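PDB 5UUJ: AlkZ, which belongs to the AlkZ-like DNA glycosylase family of the helix-turn-helix clan, a mainly helical single-chain protein that also carries small beta sheets. Local coordinates for residues Glu125-Ile130 / Gly173-Gly178; Pro319-Asp324 / Gly329-Val334. All blocks are in the same frame, centred on the assembly; numbering follows the deposited sequence.

Overall arrangement
Contact 1 (125-130 with 173-178) lays a helix end against a chain turn 43 residues away and has no hydrogen bond across it, whereas contact 2 (319-324 with 329-334) joins adjacent strands through main-chain bonds. The chemistry of contact 1 is apolar side-chain packing, with methyl groups doing the work in a partly buried place. Contact 2 is buried, and adds to its backbone hydrogen bonds a proline CH-pi contact on a tryptophan face, over more than twice the interface area (343 against 155 Å²). The contacts share no helix or strand. The centres of contact 1 and contact 2 are 39 Å apart, on opposite sides of the chain's centre; the nearest atoms of contact 1 and contact 2 are about 22 Å apart.

Contact 1 (Glu125-Ile130 / Gly173-Gly178); sequences EEVAGI and GVLCHG
Val127 and Ala128, neighbours on the last turns of helix 117-130, meet Val174 and Leu175 just after helix 162-172 has ended; no hydrogen bond crosses the junction, and side chain meets side chain through apolar carbons alone. Ala128 brings its single methyl to one branch of Val174: CB of Ala128 lies 3.8 Å from CG1 of Val174. Here the backbones are also near, with the CA atoms of Ala128 and Val174 5.0 Å apart, an approach that the short alanine side chain permits. Val174 has CG1 beside its own backbone N (chi1 -61°) and CG2 between N and the carbonyl carbon, which turns CG1 to Ala128 and CG2 to the Val127 side. The second meeting is looser: CG2 of Val174 lies 4.4 Å from CG1 of Val127.

Val127 works through its CG1 branch. With this methyl anti to the backbone N (chi1 164°), it reaches across to the loop, where CG1 of Val127 lies 3.9 Å from the carbonyl O of Val174 and 4.2 Å from CD2 of Leu175. The sequence of helix 117-130, strand 136-137, helices 138-146 to 162-172 and then strands 176-177 and 186-188, with the three strands in an antiparallel sheet of order 1-3-2, is consistent with a winged helix-turn-helix. In such a unit the contact packs the first helix against the exit from the helix that precedes the wing strands. That exit is a Schellman motif, with Gly173 at positive phi, after which Val174 and Leu175 carry the chain into strand 176-177.

On Leu175 the CD2 branch alone meets CG1 of Val127. Leu169 of helix 162-172 touches Val127, Val174 and Leu175 alike, while Leu145 of helix 138-146 adds a further apolar neighbour for Val127.

Contact 2 (Pro319-Asp324 / Gly329-Val334); sequences PVVVKD and GVWEIV
Pro319 and Trp331 have the most surface buried here, and the CB methylene of Pro319 lies over one face of the indole, offset toward its rim: CB of Pro319 sits 3.5 Å from the centroid of the five-membered ring of Trp331, 17° off its normal, a CH-pi contact. The indole can lie there because CG of Trp331 stands between the backbone N and the carbonyl carbon (chi1 61°), folding the ring back across the neighbouring strand. NE1 of Trp331 then approaches the carbonyl O of Val320 at 3.2 Å, close to the ring plane, in a weak and bent hydrogen bond; Leu284 O on strand 281-284 offers the same N-H a second weak acceptor. The main chain joins in as well, N of Trp331 giving a weak 3.3 Å bond to Pro319 O.

Val321, the third large contributor, is gripped more firmly. N of Val321 donates a nearly straight bond of 2.9 Å to Gly329 O, although the donor lies well above the carbonyl plane. CG2 of Val321 comes obliquely to the indole, 4.0 Å from CD1 of Trp331. Between these residues Val320 and Val330 form a non-hydrogen-bonded pair. Backbone and indole thus tie together strands 320-323 and 326-334, an antiparallel beta hairpin whose strands lie second and third in a five-stranded mixed sheet, flanked by 281-284 and 337-342.

Contact 1 (Glu125-Ile130 / Gly173-Gly178)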
ATOM      1  N   GLU A 125      -0.651  13.086  22.637  1.00 19.87           N
ATOM      2  CA  GLU A 125      -1.746  13.485  23.513  1.00 22.47           C
ATOM      3  C   GLU A 125      -2.376  14.797  23.068  1.00 23.73           C
ATOM      4  O   GLU A 125      -3.597  14.911  22.975  1.00 23.29           O
ATOM      5  CB  GLU A 125      -1.248  13.622  24.956  1.00 22.72           C
ATOM      6  CG  GLU A 125      -0.705  12.330  25.551  1.00 23.67           C
ATOM      7  CD  GLU A 125       0.129  12.549  26.807  1.00 32.53           C
ATOM      8  OE1 GLU A 125       0.296  13.711  27.240  1.00 31.70           O
ATOM      9  OE2 GLU A 125       0.623  11.546  27.364  1.00 37.28           O
ATOM     10  N   GLU A 126      -1.539  15.788  22.789  1.00 22.12           N
ATOM     11  CA  GLU A 126      -2.031  17.130  22.520  1.00 23.90           C
ATOM     12  C   GLU A 126      -2.687  17.226  21.144  1.00 22.43           C
ATOM     13  O   GLU A 126      -3.703  17.900  20.985  1.00 23.36           O
ATOM     14  CB  GLU A 126      -0.892  18.143  22.637  1.00 24.08           C
ATOM     15  CG  GLU A 126      -1.357  19.542  22.985  1.00 31.35           C
ATOM     16  CD  GLU A 126      -2.016  19.623  24.352  1.00 29.72           C
ATOM     17  OE1 GLU A 126      -2.743  20.606  24.599  1.00 36.24           O
ATOM     18  OE2 GLU A 126      -1.807  18.710  25.180  1.00 32.12           O
ATOM     19  N   VAL A 127      -2.109  16.550  20.156  1.00 20.86           N
ATOM     20  CA  VAL A 127      -2.672  16.550  18.809  1.00 20.14           C
ATOM     21  C   VAL A 127      -4.049  15.886  18.830  1.00 20.10           C
ATOM     22  O   VAL A 127      -4.979  16.354  18.177  1.00 20.45           O
ATOM     23  CB  VAL A 127      -1.738  15.833  17.804  1.00 18.78           C
ATOM     24  CG1 VAL A 127      -2.471  15.472  16.509  1.00 18.10           C
ATOM     25  CG2 VAL A 127      -0.535  16.711  17.500  1.00 19.27           C
ATOM     26  N   ALA A 128      -4.176  14.809  19.598  1.00 19.92           N
ATOM     27  CA  ALA A 128      -5.442  14.095  19.702  1.00 20.26           C
ATOM     28  C   ALA A 128      -6.542  15.018  20.221  1.00 21.98           C
ATOM     29  O   ALA A 128      -7.680  14.962  19.756  1.00 22.39           O
ATOM     30  CB  ALA A 128      -5.297  12.880  20.608  1.00 20.28           C
ATOM     31  N   GLY A 129      -6.194  15.871  21.180  1.00 23.21           N
ATOM     32  CA  GLY A 129      -7.151  16.798  21.760  1.00 25.22           C
ATOM     33  C   GLY A 129      -7.504  17.938  20.823  1.00 25.48           C
ATOM     34  O   GLY A 129      -8.665  18.337  20.718  1.00 26.63           O
ATOM     35  N   ILE A 130      -6.498  18.460  20.133  1.00 24.62           N
ATOM     36  CA  ILE A 130      -6.693  19.574  19.216  1.00 25.05           C
ATOM     37  C   ILE A 130      -7.565  19.169  18.028  1.00 24.19           C
ATOM     38  O   ILE A 130      -8.418  19.942  17.590  1.00 25.14           O
ATOM     39  CB  ILE A 130      -5.333  20.111  18.714  1.00 24.58           C
ATOM     40  CG1 ILE A 130      -4.581  20.780  19.869  1.00 25.98           C
ATOM     41  CG2 ILE A 130      -5.510  21.119  17.579  1.00 25.04           C
ATOM     42  CD1 ILE A 130      -3.096  20.952  19.619  1.00 25.54           C
ATOM     43  N   GLY A 173      -2.787   6.491  15.744  1.00 16.33           N
ATOM     44  CA  GLY A 173      -4.182   6.714  15.409  1.00 16.25           C
ATOM     45  C   GLY A 173      -4.775   8.015  15.914  1.00 17.04           C
ATOM     46  O   GLY A 173      -5.988   8.099  16.099  1.00 17.33           O
ATOM     47  N   VAL A 174      -3.940   9.030  16.127  1.00 19.10           N
ATOM     48  CA  VAL A 174      -4.426  10.321  16.610  1.00 18.25           C
ATOM     49  C   VAL A 174      -4.498  11.360  15.494  1.00 17.98           C
ATOM     50  O   VAL A 174      -4.911  12.492  15.732  1.00 18.71           O
ATOM     51  CB  VAL A 174      -3.547  10.877  17.759  1.00 20.48           C
ATOM     52  CG1 VAL A 174      -3.555   9.920  18.942  1.00 19.90           C
ATOM     53  CG2 VAL A 174      -2.120  11.145  17.296  1.00 19.15           C
ATOM     54  N   LEU A 175      -4.102  10.987  14.280  1.00 19.65           N
ATOM     55  CA  LEU A 175      -4.277  11.883  13.143  1.00 19.79           C
ATOM     56  C   LEU A 175      -4.388  11.135  11.825  1.00 18.94           C
ATOM     57  O   LEU A 175      -3.859  10.036  11.658  1.00 16.76           O
ATOM     58  CB  LEU A 175      -3.133  12.914  13.067  1.00 22.44           C
ATOM     59  CG  LEU A 175      -1.702  12.568  12.633  1.00 22.37           C
ATOM     60  CD1 LEU A 175      -1.546  12.373  11.137  1.00 26.23           C
ATOM     61  CD2 LEU A 175      -0.778  13.691  13.072  1.00 26.24           C
ATOM     62  N   CYS A 176      -5.109  11.757  10.900  1.00 16.29           N
ATOM     63  CA  CYS A 176      -5.247  11.271   9.538  1.00 20.89           C
ATOM     64  C   CYS A 176      -5.658  12.465   8.694  1.00 19.82           C
ATOM     65  O   CYS A 176      -5.873  13.547   9.232  1.00 17.46           O
ATOM     66  CB  CYS A 176      -6.284  10.151   9.446  1.00 20.78           C
ATOM     67  SG  CYS A 176      -7.956  10.652   9.942  1.00 17.73           S
ATOM     68  N   HIS A 177      -5.769  12.281   7.384  1.00 20.76           N
ATOM     69  CA  HIS A 177      -6.241  13.357   6.522  1.00 17.08           C
ATOM     70  C   HIS A 177      -7.706  13.671   6.793  1.00 19.40           C
ATOM     71  O   HIS A 177      -8.520  12.768   6.989  1.00 18.49           O
ATOM     72  CB  HIS A 177      -6.077  12.998   5.046  1.00 17.95           C
ATOM     73  CG  HIS A 177      -4.685  13.170   4.523  1.00 23.39           C
ATOM     74  ND1 HIS A 177      -4.424  13.594   3.242  1.00 27.91           N
ATOM     75  CD2 HIS A 177      -3.481  12.966   5.108  1.00 22.92           C
ATOM     76  CE1 HIS A 177      -3.117  13.650   3.054  1.00 23.70           C
ATOM     77  NE2 HIS A 177      -2.522  13.272   4.173  1.00 20.86           N
ATOM     78  N   GLY A 178      -8.035  14.955   6.802  1.00 18.44           N
ATOM     79  CA  GLY A 178      -9.417  15.386   6.741  1.00 19.05           C
ATOM     80  C   GLY A 178      -9.745  15.664   5.289  1.00 19.60           C
ATOM     81  O   GLY A 178      -8.932  15.384   4.406  1.00 19.42           O
TER

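Contact 2 (Pro319-Asp324 / Gly329-Val334)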
ATOM      1  N   PRO A 319       4.942   2.470 -14.020  1.00 17.76           N
ATOM      2  CA  PRO A 319       3.909   1.553 -14.507  1.00 14.69           C
ATOM      3  C   PRO A 319       4.573   0.369 -15.194  1.00 15.25           C
ATOM      4  O   PRO A 319       5.625   0.560 -15.805  1.00 15.21           O
ATOM      5  CB  PRO A 319       3.102   2.406 -15.496  1.00 15.47           C
ATOM      6  CG  PRO A 319       3.404   3.827 -15.123  1.00 18.91           C
ATOM      7  CD  PRO A 319       4.808   3.818 -14.601  1.00 15.72           C
ATOM      8  N   VAL A 320       3.988  -0.821 -15.098  1.00 14.13           N
ATOM      9  CA  VAL A 320       4.639  -2.019 -15.611  1.00 14.69           C
ATOM     10  C   VAL A 320       3.749  -2.828 -16.538  1.00 18.22           C
ATOM     11  O   VAL A 320       2.519  -2.823 -16.423  1.00 13.89           O
ATOM     12  CB  VAL A 320       5.113  -2.940 -14.463  1.00 14.47           C
ATOM     13  CG1 VAL A 320       6.289  -2.312 -13.731  1.00 15.47           C
ATOM     14  CG2 VAL A 320       3.969  -3.243 -13.499  1.00 14.25           C
ATOM     15  N   VAL A 321       4.403  -3.507 -17.474  1.00 17.91           N
ATOM     16  CA  VAL A 321       3.767  -4.500 -18.320  1.00 15.44           C
ATOM     17  C   VAL A 321       3.970  -5.864 -17.680  1.00 17.17           C
ATOM     18  O   VAL A 321       5.106  -6.321 -17.531  1.00 21.52           O
ATOM     19  CB  VAL A 321       4.358  -4.505 -19.741  1.00 22.16           C
ATOM     20  CG1 VAL A 321       3.578  -5.455 -20.647  1.00 18.64           C
ATOM     21  CG2 VAL A 321       4.373  -3.101 -20.314  1.00 18.46           C
ATOM     22  N   VAL A 322       2.875  -6.506 -17.292  1.00 16.45           N
ATOM     23  CA  VAL A 322       2.939  -7.840 -16.709  1.00 18.13           C
ATOM     24  C   VAL A 322       2.495  -8.880 -17.734  1.00 21.70           C
ATOM     25  O   VAL A 322       1.389  -8.802 -18.269  1.00 22.87           O
ATOM     26  CB  VAL A 322       2.067  -7.944 -15.446  1.00 16.32           C
ATOM     27  CG1 VAL A 322       2.232  -9.309 -14.798  1.00 22.91           C
ATOM     28  CG2 VAL A 322       2.435  -6.851 -14.455  1.00 21.23           C
ATOM     29  N   LYS A 323       3.373  -9.841 -18.009  1.00 27.07           N
ATOM     30  CA  LYS A 323       3.066 -10.946 -18.913  1.00 22.60           C
ATOM     31  C   LYS A 323       3.267 -12.277 -18.199  1.00 20.92           C
ATOM     32  O   LYS A 323       4.356 -12.571 -17.709  1.00 25.35           O
ATOM     33  CB  LYS A 323       3.939 -10.887 -20.170  1.00 25.34           C
ATOM     34  CG  LYS A 323       3.712 -12.061 -21.121  1.00 28.97           C
ATOM     35  CD  LYS A 323       4.324 -11.814 -22.489  1.00 32.27           C
ATOM     36  CE  LYS A 323       3.991 -12.943 -23.459  1.00 36.09           C
ATOM     37  NZ  LYS A 323       4.587 -14.245 -23.044  1.00 34.82           N
ATOM     38  N   ASP A 324       2.204 -13.074 -18.150  1.00 19.66           N
ATOM     39  CA  ASP A 324       2.210 -14.350 -17.443  1.00 21.54           C
ATOM     40  C   ASP A 324       2.614 -14.168 -15.979  1.00 16.98           C
ATOM     41  O   ASP A 324       3.221 -15.057 -15.385  1.00 16.61           O
ATOM     42  CB  ASP A 324       3.149 -15.352 -18.128  1.00 22.00           C
ATOM     43  CG  ASP A 324       2.796 -15.585 -19.592  1.00 25.95           C
ATOM     44  OD1 ASP A 324       1.663 -15.256 -19.998  1.00 24.23           O
ATOM     45  OD2 ASP A 324       3.655 -16.102 -20.340  1.00 29.89           O
ATOM     46  N   GLY A 329       8.366  -5.223 -18.798  1.00 17.17           N
ATOM     47  CA  GLY A 329       8.574  -3.901 -19.357  1.00 17.39           C
ATOM     48  C   GLY A 329       7.868  -2.816 -18.564  1.00 16.50           C
ATOM     49  O   GLY A 329       7.233  -3.091 -17.547  1.00 15.75           O
ATOM     50  N   VAL A 330       7.994  -1.578 -19.036  1.00 17.07           N
ATOM     51  CA  VAL A 330       7.309  -0.436 -18.439  1.00 18.15           C
ATOM     52  C   VAL A 330       6.515   0.307 -19.506  1.00 18.72           C
ATOM     53  O   VAL A 330       6.683   0.060 -20.702  1.00 16.98           O
ATOM     54  CB  VAL A 330       8.294   0.548 -17.777  1.00 17.31           C
ATOM     55  CG1 VAL A 330       9.047  -0.128 -16.635  1.00 19.02           C
ATOM     56  CG2 VAL A 330       9.267   1.116 -18.813  1.00 17.62           C
ATOM     57  N   TRP A 331       5.658   1.223 -19.070  1.00 15.99           N
ATOM     58  CA  TRP A 331       4.906   2.049 -19.998  1.00 16.90           C
ATOM     59  C   TRP A 331       4.622   3.421 -19.410  1.00 16.39           C
ATOM     60  O   TRP A 331       4.788   3.651 -18.210  1.00 16.11           O
ATOM     61  CB  TRP A 331       3.596   1.364 -20.405  1.00 16.19           C
ATOM     62  CG  TRP A 331       2.634   1.066 -19.280  1.00 15.66           C
ATOM     63  CD1 TRP A 331       2.649  -0.025 -18.453  1.00 17.83           C
ATOM     64  CD2 TRP A 331       1.500   1.851 -18.885  1.00 15.60           C
ATOM     65  NE1 TRP A 331       1.602   0.041 -17.564  1.00 16.63           N
ATOM     66  CE2 TRP A 331       0.880   1.180 -17.809  1.00 15.45           C
ATOM     67  CE3 TRP A 331       0.950   3.057 -19.334  1.00 16.21           C
ATOM     68  CZ2 TRP A 331      -0.258   1.674 -17.173  1.00 15.26           C
ATOM     69  CZ3 TRP A 331      -0.182   3.546 -18.701  1.00 18.65           C
ATOM     70  CH2 TRP A 331      -0.771   2.856 -17.632  1.00 17.09           C
ATOM     71  N   GLU A 332       4.193   4.324 -20.280  1.00 18.90           N
ATOM     72  CA  GLU A 332       4.025   5.723 -19.932  1.00 17.31           C
ATOM     73  C   GLU A 332       3.059   6.357 -20.920  1.00 17.94           C
ATOM     74  O   GLU A 332       3.078   6.028 -22.103  1.00 18.38           O
ATOM     75  CB  GLU A 332       5.380   6.433 -19.957  1.00 17.80           C
ATOM     76  CG  GLU A 332       5.351   7.913 -19.624  1.00 20.61           C
ATOM     77  CD  GLU A 332       6.718   8.557 -19.786  1.00 22.33           C
ATOM     78  OE1 GLU A 332       7.696   7.812 -20.010  1.00 22.55           O
ATOM     79  OE2 GLU A 332       6.813   9.801 -19.701  1.00 19.72           O
ATOM     80  N   ILE A 333       2.202   7.250 -20.437  1.00 18.21           N
ATOM     81  CA  ILE A 333       1.323   7.997 -21.324  1.00 19.10           C
ATOM     82  C   ILE A 333       2.042   9.255 -21.798  1.00 19.86           C
ATOM     83  O   ILE A 333       2.341  10.148 -21.006  1.00 20.02           O
ATOM     84  CB  ILE A 333      -0.008   8.359 -20.639  1.00 19.39           C
ATOM     85  CG1 ILE A 333      -0.772   7.071 -20.313  1.00 18.82           C
ATOM     86  CG2 ILE A 333      -0.843   9.262 -21.540  1.00 20.62           C
ATOM     87  CD1 ILE A 333      -2.106   7.277 -19.623  1.00 19.28           C
ATOM     88  N   VAL A 334       2.316   9.310 -23.100  1.00 20.48           N
ATOM     89  CA  VAL A 334       3.007  10.443 -23.712  1.00 21.34           C
ATOM     90  C   VAL A 334       2.178  10.982 -24.878  1.00 23.11           C
ATOM     91  O   VAL A 334       1.858  10.243 -25.812  1.00 22.80           O
ATOM     92  CB  VAL A 334       4.414  10.043 -24.214  1.00 21.36           C
ATOM     93  CG1 VAL A 334       5.151  11.255 -24.782  1.00 22.37           C
ATOM     94  CG2 VAL A 334       5.221   9.405 -23.094  1.00 20.47           C
TER